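Local coordinates for protein phenol hydroxylase component phN (Pseudomonas stutzeri, PDB 3U52) that probably hydroxylates phenol and related aromatic compounds at a carboxylate-bridged diiron centre, as the iron-containing subunit of a multicomponent bacterial monooxygenase, at residues T192-S195 and F196-Y200; D263-F266 and W267-F270; D359-S362 and E363-D367; K287-S290 and W291-W295; E67-K70 and K71-I75. One frame throughout, in Å; residues are numbered along the deposited sequence.

Interaction 1 (T192-S195 and F196-Y200). With FE (Fe (III) ion), chain H.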
# COMPACT_ATOMS: atom_id res chain seq x y z
N THR A 192 10.21 17.54 30.13
CA THR A 192 9.58 16.80 31.22
C THR A 192 8.08 16.68 31.00
O THR A 192 7.48 15.64 31.32
CB THR A 192 9.91 17.43 32.60
OG1 THR A 192 11.33 17.36 32.79
CG2 THR A 192 9.20 16.66 33.74
N ALA A 193 7.46 17.74 30.49
CA ALA A 193 6.03 17.78 30.23
C ALA A 193 5.66 16.80 29.12
O ALA A 193 4.75 15.97 29.25
CB ALA A 193 5.64 19.19 29.77
N ILE A 194 6.33 16.97 28.01
CA ILE A 194 5.92 16.32 26.77
C ILE A 194 6.58 14.94 26.56
O ILE A 194 5.88 13.94 26.32
CB ILE A 194 6.05 17.30 25.51
CG1 ILE A 194 5.32 18.64 25.77
CG2 ILE A 194 5.50 16.63 24.23
CD1 ILE A 194 3.77 18.58 26.21
N SER A 195 7.90 14.86 26.70
CA SER A 195 8.60 13.59 26.49
C SER A 195 8.36 12.61 27.64
O SER A 195 8.02 11.44 27.40
CB SER A 195 10.09 13.79 26.25
OG SER A 195 10.28 14.19 24.90
N PHE A 196 8.52 13.05 28.88
CA PHE A 196 8.30 12.13 29.97
C PHE A 196 6.81 11.96 30.32
O PHE A 196 6.29 10.84 30.25
CB PHE A 196 9.18 12.46 31.17
CG PHE A 196 8.82 11.68 32.40
CD1 PHE A 196 9.19 10.35 32.52
CD2 PHE A 196 8.03 12.25 33.41
CE1 PHE A 196 8.83 9.62 33.65
CE2 PHE A 196 7.64 11.50 34.53
CZ PHE A 196 8.05 10.21 34.66
N SER A 197 6.10 13.04 30.66
CA SER A 197 4.72 12.94 31.16
C SER A 197 3.71 12.50 30.08
O SER A 197 2.90 11.59 30.31
CB SER A 197 4.31 14.27 31.85
OG SER A 197 5.21 14.58 32.92
N PHE A 198 3.77 13.11 28.91
CA PHE A 198 2.84 12.87 27.81
C PHE A 198 3.28 11.58 27.12
O PHE A 198 2.54 10.57 27.11
CB PHE A 198 2.98 14.07 26.85
CG PHE A 198 1.75 14.46 26.05
CD1 PHE A 198 0.46 14.18 26.46
CD2 PHE A 198 1.90 15.23 24.90
CE1 PHE A 198 -0.64 14.61 25.65
CE2 PHE A 198 0.79 15.69 24.13
CZ PHE A 198 -0.45 15.37 24.50
N GLU A 199 4.51 11.58 26.57
CA GLU A 199 4.97 10.50 25.66
C GLU A 199 5.39 9.23 26.32
O GLU A 199 5.56 8.25 25.63
CB GLU A 199 6.17 10.93 24.82
CG GLU A 199 5.87 12.04 23.85
CD GLU A 199 5.16 11.52 22.61
OE1 GLU A 199 5.70 11.63 21.50
OE2 GLU A 199 4.05 10.98 22.76
N TYR A 200 5.63 9.25 27.62
CA TYR A 200 6.01 8.04 28.28
C TYR A 200 4.95 7.59 29.28
O TYR A 200 4.41 6.49 29.16
CB TYR A 200 7.40 8.17 28.94
CG TYR A 200 7.84 6.86 29.52
CD1 TYR A 200 7.75 6.61 30.87
CD2 TYR A 200 8.29 5.84 28.69
CE1 TYR A 200 8.12 5.35 31.40
CE2 TYR A 200 8.65 4.62 29.18
CZ TYR A 200 8.58 4.37 30.54
OH TYR A 200 8.98 3.12 31.03
FE FE H . 5.04 10.54 19.78

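Interaction 2 (D263-F266 and W267-F270)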
# COMPACT_ATOMS: atom_id res chain seq x y z
N ASP A 263 4.37 16.68 39.33
CA ASP A 263 3.07 17.00 39.94
C ASP A 263 2.20 17.88 39.02
O ASP A 263 1.01 17.59 38.83
CB ASP A 263 3.28 17.74 41.25
CG ASP A 263 3.88 16.86 42.37
OD1 ASP A 263 4.38 17.46 43.35
OD2 ASP A 263 3.87 15.60 42.30
N LYS A 264 2.79 18.95 38.45
CA LYS A 264 2.06 19.86 37.50
C LYS A 264 1.57 19.13 36.21
O LYS A 264 0.39 19.21 35.82
CB LYS A 264 2.97 21.01 37.08
CG LYS A 264 2.36 21.95 36.03
CD LYS A 264 3.36 23.04 35.62
CE LYS A 264 2.83 23.64 34.34
NZ LYS A 264 3.75 24.79 33.94
N TRP A 265 2.45 18.36 35.58
CA TRP A 265 2.14 17.83 34.27
C TRP A 265 1.35 16.55 34.39
O TRP A 265 0.59 16.23 33.51
CB TRP A 265 3.44 17.64 33.44
CG TRP A 265 3.86 19.04 33.00
CD1 TRP A 265 4.87 19.78 33.51
CD2 TRP A 265 3.18 19.89 32.04
NE1 TRP A 265 4.89 21.04 32.92
CE2 TRP A 265 3.88 21.10 31.99
CE3 TRP A 265 2.09 19.70 31.17
CZ2 TRP A 265 3.51 22.17 31.12
CZ3 TRP A 265 1.69 20.77 30.31
CH2 TRP A 265 2.41 21.98 30.30
N PHE A 266 1.54 15.80 35.48
CA PHE A 266 0.57 14.74 35.78
C PHE A 266 -0.82 15.34 35.77
O PHE A 266 -1.73 14.78 35.12
CB PHE A 266 0.78 14.06 37.15
CG PHE A 266 -0.37 13.15 37.52
CD1 PHE A 266 -1.30 13.53 38.49
CD2 PHE A 266 -0.55 11.94 36.81
CE1 PHE A 266 -2.40 12.72 38.78
CE2 PHE A 266 -1.64 11.09 37.14
CZ PHE A 266 -2.58 11.52 38.09
N TRP A 267 -0.99 16.44 36.50
CA TRP A 267 -2.33 16.97 36.75
C TRP A 267 -2.92 17.63 35.48
O TRP A 267 -4.04 17.36 35.10
CB TRP A 267 -2.41 17.85 38.00
CG TRP A 267 -3.86 18.19 38.25
CD1 TRP A 267 -4.51 19.33 37.92
CD2 TRP A 267 -4.83 17.35 38.89
NE1 TRP A 267 -5.82 19.25 38.29
CE2 TRP A 267 -6.05 18.03 38.88
CE3 TRP A 267 -4.79 16.06 39.45
CZ2 TRP A 267 -7.25 17.49 39.42
CZ3 TRP A 267 -5.97 15.52 40.00
CH2 TRP A 267 -7.17 16.23 39.99
N ARG A 268 -2.11 18.43 34.78
CA ARG A 268 -2.53 18.94 33.46
C ARG A 268 -2.82 17.83 32.41
O ARG A 268 -3.78 17.95 31.64
CB ARG A 268 -1.48 19.93 32.91
CG ARG A 268 -1.48 21.29 33.67
CD ARG A 268 -1.26 22.51 32.68
NE ARG A 268 -2.44 22.69 31.83
CZ ARG A 268 -2.75 23.81 31.21
NH1 ARG A 268 -1.97 24.87 31.31
NH2 ARG A 268 -3.84 23.88 30.45
N GLY A 269 -2.00 16.79 32.40
CA GLY A 269 -2.19 15.67 31.50
C GLY A 269 -3.47 14.92 31.86
O GLY A 269 -4.25 14.56 30.97
N PHE A 270 -3.72 14.74 33.15
CA PHE A 270 -4.98 14.10 33.58
C PHE A 270 -6.25 14.90 33.10
O PHE A 270 -7.24 14.33 32.61
CB PHE A 270 -4.97 13.95 35.13
CG PHE A 270 -6.28 13.55 35.71
CD1 PHE A 270 -6.92 12.39 35.29
CD2 PHE A 270 -6.88 14.33 36.69
CE1 PHE A 270 -8.16 12.01 35.88
CE2 PHE A 270 -8.10 13.95 37.26
CZ PHE A 270 -8.73 12.79 36.84

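Interaction 3 (D359-S362 and E363-D367)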
# COMPACT_ATOMS: atom_id res chain seq x y z
N ASP A 359 -26.55 -0.42 29.66
CA ASP A 359 -26.32 -1.65 30.44
C ASP A 359 -24.82 -2.01 30.50
O ASP A 359 -24.35 -2.48 31.53
CB ASP A 359 -27.15 -2.83 29.92
CG ASP A 359 -28.66 -2.53 29.90
OD1 ASP A 359 -29.12 -1.57 30.57
OD2 ASP A 359 -29.39 -3.26 29.18
N TRP A 360 -24.08 -1.77 29.41
CA TRP A 360 -22.59 -1.90 29.44
C TRP A 360 -22.00 -0.94 30.47
O TRP A 360 -21.16 -1.30 31.27
CB TRP A 360 -21.99 -1.62 28.05
CG TRP A 360 -20.44 -1.66 27.95
CD1 TRP A 360 -19.67 -2.76 27.74
CD2 TRP A 360 -19.53 -0.55 28.01
NE1 TRP A 360 -18.32 -2.41 27.67
CE2 TRP A 360 -18.22 -1.05 27.83
CE3 TRP A 360 -19.71 0.84 28.17
CZ2 TRP A 360 -17.09 -0.23 27.84
CZ3 TRP A 360 -18.56 1.67 28.19
CH2 TRP A 360 -17.28 1.13 28.01
N MET A 361 -22.47 0.30 30.48
CA MET A 361 -22.04 1.26 31.54
C MET A 361 -22.30 0.86 33.00
O MET A 361 -21.43 1.05 33.83
CB MET A 361 -22.62 2.65 31.30
CG MET A 361 -21.59 3.65 30.86
SD MET A 361 -21.87 4.29 29.23
CE MET A 361 -23.38 5.19 29.38
N SER A 362 -23.49 0.31 33.29
CA SER A 362 -23.84 -0.23 34.61
C SER A 362 -22.84 -1.32 35.08
O SER A 362 -22.40 -1.33 36.23
CB SER A 362 -25.25 -0.85 34.55
OG SER A 362 -26.21 0.09 34.15
N GLU A 363 -22.48 -2.21 34.16
CA GLU A 363 -21.45 -3.24 34.37
C GLU A 363 -20.02 -2.69 34.56
O GLU A 363 -19.32 -3.08 35.49
CB GLU A 363 -21.52 -4.21 33.18
CG GLU A 363 -20.85 -5.53 33.36
CD GLU A 363 -20.88 -6.31 32.05
OE1 GLU A 363 -21.95 -6.92 31.75
OE2 GLU A 363 -19.86 -6.26 31.31
N LYS A 364 -19.60 -1.78 33.70
CA LYS A 364 -18.26 -1.18 33.86
C LYS A 364 -18.14 -0.22 35.05
O LYS A 364 -17.05 -0.04 35.59
CB LYS A 364 -17.80 -0.53 32.55
CG LYS A 364 -17.66 -1.51 31.32
CD LYS A 364 -16.72 -2.67 31.61
CE LYS A 364 -16.64 -3.66 30.47
NZ LYS A 364 -15.80 -4.80 30.91
N TYR A 365 -19.27 0.40 35.44
CA TYR A 365 -19.34 1.39 36.51
C TYR A 365 -20.37 0.98 37.60
O TYR A 365 -21.41 1.65 37.79
CB TYR A 365 -19.66 2.78 35.92
CG TYR A 365 -18.56 3.26 35.03
CD1 TYR A 365 -18.62 3.05 33.67
CD2 TYR A 365 -17.43 3.88 35.55
CE1 TYR A 365 -17.57 3.45 32.82
CE2 TYR A 365 -16.40 4.32 34.70
CZ TYR A 365 -16.47 4.09 33.36
OH TYR A 365 -15.46 4.49 32.49
N PRO A 366 -20.12 -0.16 38.30
CA PRO A 366 -21.17 -0.70 39.19
C PRO A 366 -21.54 0.15 40.43
O PRO A 366 -22.68 0.06 40.94
CB PRO A 366 -20.57 -2.05 39.63
CG PRO A 366 -19.05 -1.88 39.47
CD PRO A 366 -18.92 -1.03 38.25
N ASP A 367 -20.61 0.98 40.87
CA ASP A 367 -20.75 1.80 42.06
C ASP A 367 -21.28 3.22 41.79
O ASP A 367 -21.58 3.94 42.76
CB ASP A 367 -19.39 1.96 42.76
CG ASP A 367 -18.73 0.62 43.08
OD1 ASP A 367 -19.28 -0.12 43.91
OD2 ASP A 367 -17.64 0.32 42.50

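Interaction 4 (K287-S290 and W291-W295)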
# COMPACT_ATOMS: atom_id res chain seq x y z
N LYS A 287 -17.40 -0.82 21.79
CA LYS A 287 -16.54 -0.42 22.90
C LYS A 287 -15.29 -1.28 22.94
O LYS A 287 -15.34 -2.47 22.64
CB LYS A 287 -17.26 -0.58 24.26
CG LYS A 287 -18.67 0.02 24.38
CD LYS A 287 -18.71 1.59 24.25
CE LYS A 287 -20.17 2.08 24.13
NZ LYS A 287 -20.21 3.57 23.81
N VAL A 288 -14.17 -0.67 23.31
CA VAL A 288 -12.89 -1.38 23.49
C VAL A 288 -12.77 -1.82 24.96
O VAL A 288 -12.65 -3.00 25.29
CB VAL A 288 -11.66 -0.48 23.11
CG1 VAL A 288 -10.33 -1.31 23.19
CG2 VAL A 288 -11.82 0.09 21.72
N MET A 289 -12.77 -0.84 25.84
CA MET A 289 -12.71 -1.07 27.28
C MET A 289 -13.24 0.23 27.88
O MET A 289 -13.47 1.19 27.12
CB MET A 289 -11.29 -1.34 27.77
CG MET A 289 -10.34 -0.15 27.68
SD MET A 289 -8.59 -0.58 27.94
CE MET A 289 -8.05 -0.12 26.29
N SER A 290 -13.50 0.25 29.17
CA SER A 290 -14.02 1.48 29.74
C SER A 290 -12.84 2.39 30.09
O SER A 290 -11.70 1.91 30.20
CB SER A 290 -14.82 1.19 31.00
OG SER A 290 -14.00 0.60 32.00
N TRP A 291 -13.11 3.68 30.32
CA TRP A 291 -12.06 4.58 30.81
C TRP A 291 -11.51 4.06 32.13
O TRP A 291 -10.30 4.07 32.38
CB TRP A 291 -12.61 5.99 31.03
CG TRP A 291 -11.63 6.85 31.81
CD1 TRP A 291 -11.73 7.23 33.09
CD2 TRP A 291 -10.41 7.42 31.31
NE1 TRP A 291 -10.64 8.01 33.46
CE2 TRP A 291 -9.82 8.14 32.36
CE3 TRP A 291 -9.75 7.38 30.07
CZ2 TRP A 291 -8.60 8.84 32.22
CZ3 TRP A 291 -8.56 8.07 29.92
CH2 TRP A 291 -8.00 8.79 30.98
N SER A 292 -12.39 3.56 32.98
CA SER A 292 -11.95 3.09 34.28
C SER A 292 -10.89 1.92 34.14
O SER A 292 -9.82 1.90 34.78
CB SER A 292 -13.21 2.65 35.03
OG SER A 292 -12.81 2.06 36.24
N GLU A 293 -11.16 0.99 33.23
CA GLU A 293 -10.22 -0.11 32.95
C GLU A 293 -8.92 0.38 32.32
O GLU A 293 -7.86 -0.15 32.64
CB GLU A 293 -10.86 -1.14 31.99
CG GLU A 293 -11.88 -2.10 32.66
CD GLU A 293 -12.78 -2.83 31.66
OE1 GLU A 293 -12.92 -2.40 30.49
OE2 GLU A 293 -13.36 -3.88 32.06
N ALA A 294 -9.00 1.31 31.35
CA ALA A 294 -7.80 1.92 30.76
C ALA A 294 -6.94 2.66 31.79
O ALA A 294 -5.71 2.49 31.82
CB ALA A 294 -8.21 2.87 29.60
N TRP A 295 -7.56 3.47 32.64
CA TRP A 295 -6.82 4.15 33.71
C TRP A 295 -6.10 3.18 34.65
O TRP A 295 -4.92 3.37 35.03
CB TRP A 295 -7.73 5.06 34.57
CG TRP A 295 -6.94 5.90 35.50
CD1 TRP A 295 -6.77 5.71 36.87
CD2 TRP A 295 -6.18 7.09 35.18
NE1 TRP A 295 -5.94 6.70 37.39
CE2 TRP A 295 -5.57 7.55 36.39
CE3 TRP A 295 -5.94 7.81 33.98
CZ2 TRP A 295 -4.75 8.71 36.43
CZ3 TRP A 295 -5.09 8.96 34.03
CH2 TRP A 295 -4.52 9.38 35.25

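Interaction 5 (E67-K70 and K71-I75)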
# COMPACT_ATOMS: atom_id res chain seq x y z
N GLU A 67 9.62 3.29 3.48
CA GLU A 67 8.93 1.98 3.35
C GLU A 67 7.55 1.97 4.03
O GLU A 67 6.56 1.55 3.39
CB GLU A 67 9.82 0.82 3.83
CG GLU A 67 9.16 -0.58 3.74
CD GLU A 67 8.98 -1.12 2.27
OE1 GLU A 67 9.57 -0.52 1.32
OE2 GLU A 67 8.26 -2.15 2.08
N LYS A 68 7.48 2.49 5.26
CA LYS A 68 6.23 2.63 5.99
C LYS A 68 5.27 3.57 5.26
O LYS A 68 4.07 3.26 5.13
CB LYS A 68 6.49 3.17 7.40
CG LYS A 68 7.47 2.27 8.22
CD LYS A 68 8.14 3.04 9.43
CE LYS A 68 7.13 3.70 10.34
NZ LYS A 68 6.39 2.56 10.94
N GLU A 69 5.78 4.74 4.82
CA GLU A 69 4.97 5.73 4.07
C GLU A 69 4.37 5.23 2.75
O GLU A 69 3.20 5.54 2.44
CB GLU A 69 5.77 7.01 3.79
CG GLU A 69 6.11 7.83 5.03
CD GLU A 69 4.94 8.65 5.55
OE1 GLU A 69 4.33 8.29 6.58
OE2 GLU A 69 4.63 9.68 4.90
N LYS A 70 5.17 4.56 1.94
CA LYS A 70 4.68 4.02 0.69
C LYS A 70 3.52 3.04 0.94
O LYS A 70 2.53 3.08 0.24
CB LYS A 70 5.83 3.43 -0.12
CG LYS A 70 5.40 3.01 -1.57
CD LYS A 70 6.41 3.45 -2.71
CE LYS A 70 7.75 2.64 -2.69
NZ LYS A 70 8.41 2.43 -4.06
N LYS A 71 3.63 2.23 2.01
CA LYS A 71 2.56 1.30 2.41
C LYS A 71 1.30 1.99 2.95
O LYS A 71 0.20 1.62 2.55
CB LYS A 71 3.08 0.21 3.35
CG LYS A 71 4.16 -0.67 2.68
CD LYS A 71 4.45 -1.98 3.42
CE LYS A 71 5.02 -1.74 4.82
NZ LYS A 71 6.08 -2.79 5.16
N LEU A 72 1.51 3.02 3.79
CA LEU A 72 0.45 3.83 4.39
C LEU A 72 -0.38 4.54 3.33
O LEU A 72 -1.60 4.46 3.39
CB LEU A 72 1.07 4.87 5.35
CG LEU A 72 0.08 5.81 6.09
CD1 LEU A 72 -0.42 5.12 7.33
CD2 LEU A 72 0.68 7.15 6.46
N TYR A 73 0.27 5.23 2.39
CA TYR A 73 -0.42 5.94 1.33
C TYR A 73 -1.16 5.06 0.31
O TYR A 73 -2.22 5.43 -0.18
CB TYR A 73 0.51 6.94 0.63
CG TYR A 73 0.63 8.17 1.51
CD1 TYR A 73 -0.34 9.18 1.48
CD2 TYR A 73 1.65 8.25 2.45
CE1 TYR A 73 -0.24 10.29 2.35
CE2 TYR A 73 1.76 9.36 3.31
CZ TYR A 73 0.82 10.37 3.25
OH TYR A 73 0.91 11.47 4.10
N ALA A 74 -0.61 3.88 0.05
CA ALA A 74 -1.29 2.87 -0.81
C ALA A 74 -2.61 2.48 -0.17
O ALA A 74 -3.61 2.34 -0.86
CB ALA A 74 -0.43 1.64 -0.94
N ILE A 75 -2.59 2.28 1.15
CA ILE A 75 -3.79 1.90 1.90
C ILE A 75 -4.78 3.07 1.92
O ILE A 75 -6.00 2.86 1.74
CB ILE A 75 -3.43 1.39 3.32
CG1 ILE A 75 -2.70 0.05 3.22
CG2 ILE A 75 -4.68 1.23 4.21
CD1 ILE A 75 -1.90 -0.41 4.43
O HOH W 1 3.52 12.26 5.02

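Interaction 1 (T192-S195 and F196-Y200)
Ser197 grips the carbonyl of Thr192 twice. Its backbone N and its OG each lie 3.0 Å from Thr192 O, and they come from opposite faces of the carbonyl plane, each tilted out of it by a little under 30°. The hydroxyl can do this because OG is anti to its own carbonyl carbon (chi1 -58°), which sets it beside the backbone N and within bonding distance of Thr192 O. Replacing the serine with an alanine would probably leave Thr192 O with the amide alone on one face of its plane and lose the second tie across the turn.

The other backbone bonds keep the same spacing: Glu199 N reaches Ile194 O at 2.7 Å, while Phe198 N reaches Ala193 O through a weak bond with an N-H...O angle of 134°. Bonds that span five residues instead of four mark a pi-type widening of helix 187-216, a feature known from the iron-bearing helices of bacterial multicomponent monooxygenases.

Glu199 OE1 binds the iron at 2.1 Å, whereas Glu199 OE2 stays 3.2 Å from that iron, so the carboxylate holds it through one oxygen; a bend at chi2 brings OE1 to the metal. His236 and Glu233 bind the same ion.

The apolar contact is slighter. Ile194 and Phe198 run side by side, with Ile194 CG2 in the ring plane, 3.9 Å from Phe198 CD2 at the edge. Phe178 meets the ring of Phe198, which also borders a xenon site together with Gly269 and Leu273.

Interaction 2 (D263-F266 and W267-F270)
Trp265 and Arg268 lie side by side on helix 254-283, a regular alpha-helical run in which each amide from Trp267 to Phe270 donates to the carbonyl four residues earlier. Arg268 N to Lys264 O is the straightest of the four, 2.8 Å with an N-H...O angle of 178° and the donor in the carbonyl plane. Phe270 N reaches Phe266 O at 2.8 Å, and Gly269 N reaches Trp265 O from above the carbonyl plane; Trp267 N to Asp263 O is longer, 3.3 Å.

The polar ends of these buried side chains are met outside the helix. Glu189 accepts from Trp265 NE1 and pairs with Lys264 NZ. Asp181 pairs with both Lys264 and Arg268, which probably offsets the nearness of their two positive groups; Ser177 takes Arg268 NH2, and Asp263 pairs with Arg316.

Carbon contacts fill in between. Arg268 CB lies 4.0 Å from Trp265 CE3, and the arginine chain, bent at chi2 and chi3, brings its guanidinium to within 7° of parallel with the indole. Phe266 CE1 and Trp267 CE3 come to 4.2 Å of each other.

Interaction 3 (D359-S362 and E363-D367)
Met361 O receives the N-H of Tyr365 at 2.8 Å, the shortest polar bond across this turn, though bent to 138° at the hydrogen. Met361 O also sits in the plane of the Tyr365 ring, at its edge, 3.5 Å from Tyr365 CD1. The ring is placed there by CG lying beside its own backbone N (chi1 -64°), and Met361 CG adds an apolar touch on CD1.

One residue back, Lys364 N donates to Trp360 O at 2.9 Å and the two side chains meet as well. Lys364 CG lies over one face of the indole, 3.8 Å from the centroid of the five-membered ring and 22° off its normal, a CH-pi contact. The bend at chi2 then carries the chain across the ring, so that Lys364 CE comes to 3.5 Å from Trp360 NE1. Beyond the indole, Lys364 NZ pairs with Glu293.

This is the C-terminal end of helix 355-364. Tyr365 is the first residue to leave helical backbone angles, and Pro366, which has no amide hydrogen, follows it. Ser362 O therefore cannot take an N-H from Pro366; it meets Pro366 CA instead at 3.3 Å, in a CA-H...O contact.

Ser362 OG is bound by Met358 O of the same helix and by Arg374 and Asp370 of helix 369-385, and Arg374 also pairs with Asp359. Tyr365 OH probably hydrogen-bonds with Ser292 N, at the start of helix 291-310, and its ring meets His333 edge-to-face.

Interaction 4 (K287-S290 and W291-W295)
Met289 lays its sulfur against Ala294: Met289 SD is 3.8 Å from Ala294 CB and nearly as close to the CA. The CB of Met289 touches the Glu293 carboxylate too, 3.3 Å from Glu293 OE1, so the methionine lies against two residues of the first helical turn.

The polar part is a capping box at the start of helix 291-310. Ser290 is the N-cap. Its OG, held between its own backbone N and carbonyl carbon (chi1 63°), accepts the N-H of Glu293 at 3.1 Å and 162°. In return Glu293 OE1 accepts from Ser290 N at 3.0 Å; the donor meets that oxygen on its anti side, 30° out of the carboxylate plane, and the glutamate chain runs extended beyond CG to get there. The first regular helical bond follows, Ala294 N to Ser290 O at 3.0 Å.

Other residues serve the remaining amides of this turn: Asp281 OD2 takes Trp291 N, and the hydroxyl of Tyr365 probably serves Ser292 N. Trp291 and Met289 meanwhile pack on helix 187-216, through Leu205 and Val208.

Asp281 OD2 is the one carboxylate oxygen among the acceptors of this first turn, Glu293 OE1 taking the N-H of Ser290 instead. With both carboxylates near the positive end of the helix dipole, and Glu293 OE2 in a salt bridge with Lys364 NZ, Glu293 is likely to stay ionised.

Interaction 5 (E67-K70 and K71-I75)
Leu72, Tyr73 and Ala74 donate their backbone N-H groups to Lys68 O, Glu69 O and Lys70 O, the regular four-residue spacing of an alpha-helix, while Lys71 N to Glu67 O is a weak bond at 3.3 Å. The stretch belongs to helix 58-81, where Glu67 and Lys71 form a salt bridge one turn apart. That pairing is long: Glu67 OE2 lies 3.8 Å from Lys71 NZ. Lys71 CG, beside its own backbone N (chi1 -62°), lies 3.3 Å from Glu67 O, and bends at chi3 and chi4 then bring NZ near the carboxylate. An alanine in place of Lys71 would remove both the ammonium and the aliphatic chain, and is likely to leave Glu67 OE2 without this mate and Glu67 O less covered.

Glu67 OE1 pairs with Lys70 NZ of the second subunit, and Lys71 packs on Ala74 of that subunit.

On the side that meets helix 125-155, Glu69 and Tyr73 point the same way with carboxylate and ring planes 77° apart, Glu69 OE2 lying 3.3 Å from Tyr73 CE2. Arg140 pairs with Glu69 OE1, and His147 bonds Tyr73 OH. A water bridges the pair, donating to Glu69 OE2 at 2.8 Å and lying 2.9 Å from Tyr73 OH.

In the fold
Along the chain the order is interaction 5, 1, 2, 4, 3. Interactions 1 and 2, on helices 187-216 and 254-283, have centres about 10 Å apart and touch where Ala193 and Ser197 pack on Trp265; Phe198 and Gly269 border one xenon site there. Interaction 2 in turn reaches interaction 4 on the next helix, 291-310, as Phe266 and Phe270 meet Trp295. Interactions 3 and 4 lie about 11 Å apart between centres and join the end of helix 355-364 to the start of 291-310. Interactions 1, 2, 4 and 3 thus touch in turn. Interaction 5, on helix 58-81 at the subunit interface, touches none of them. Its centre is about 28 Å from that of interaction 1.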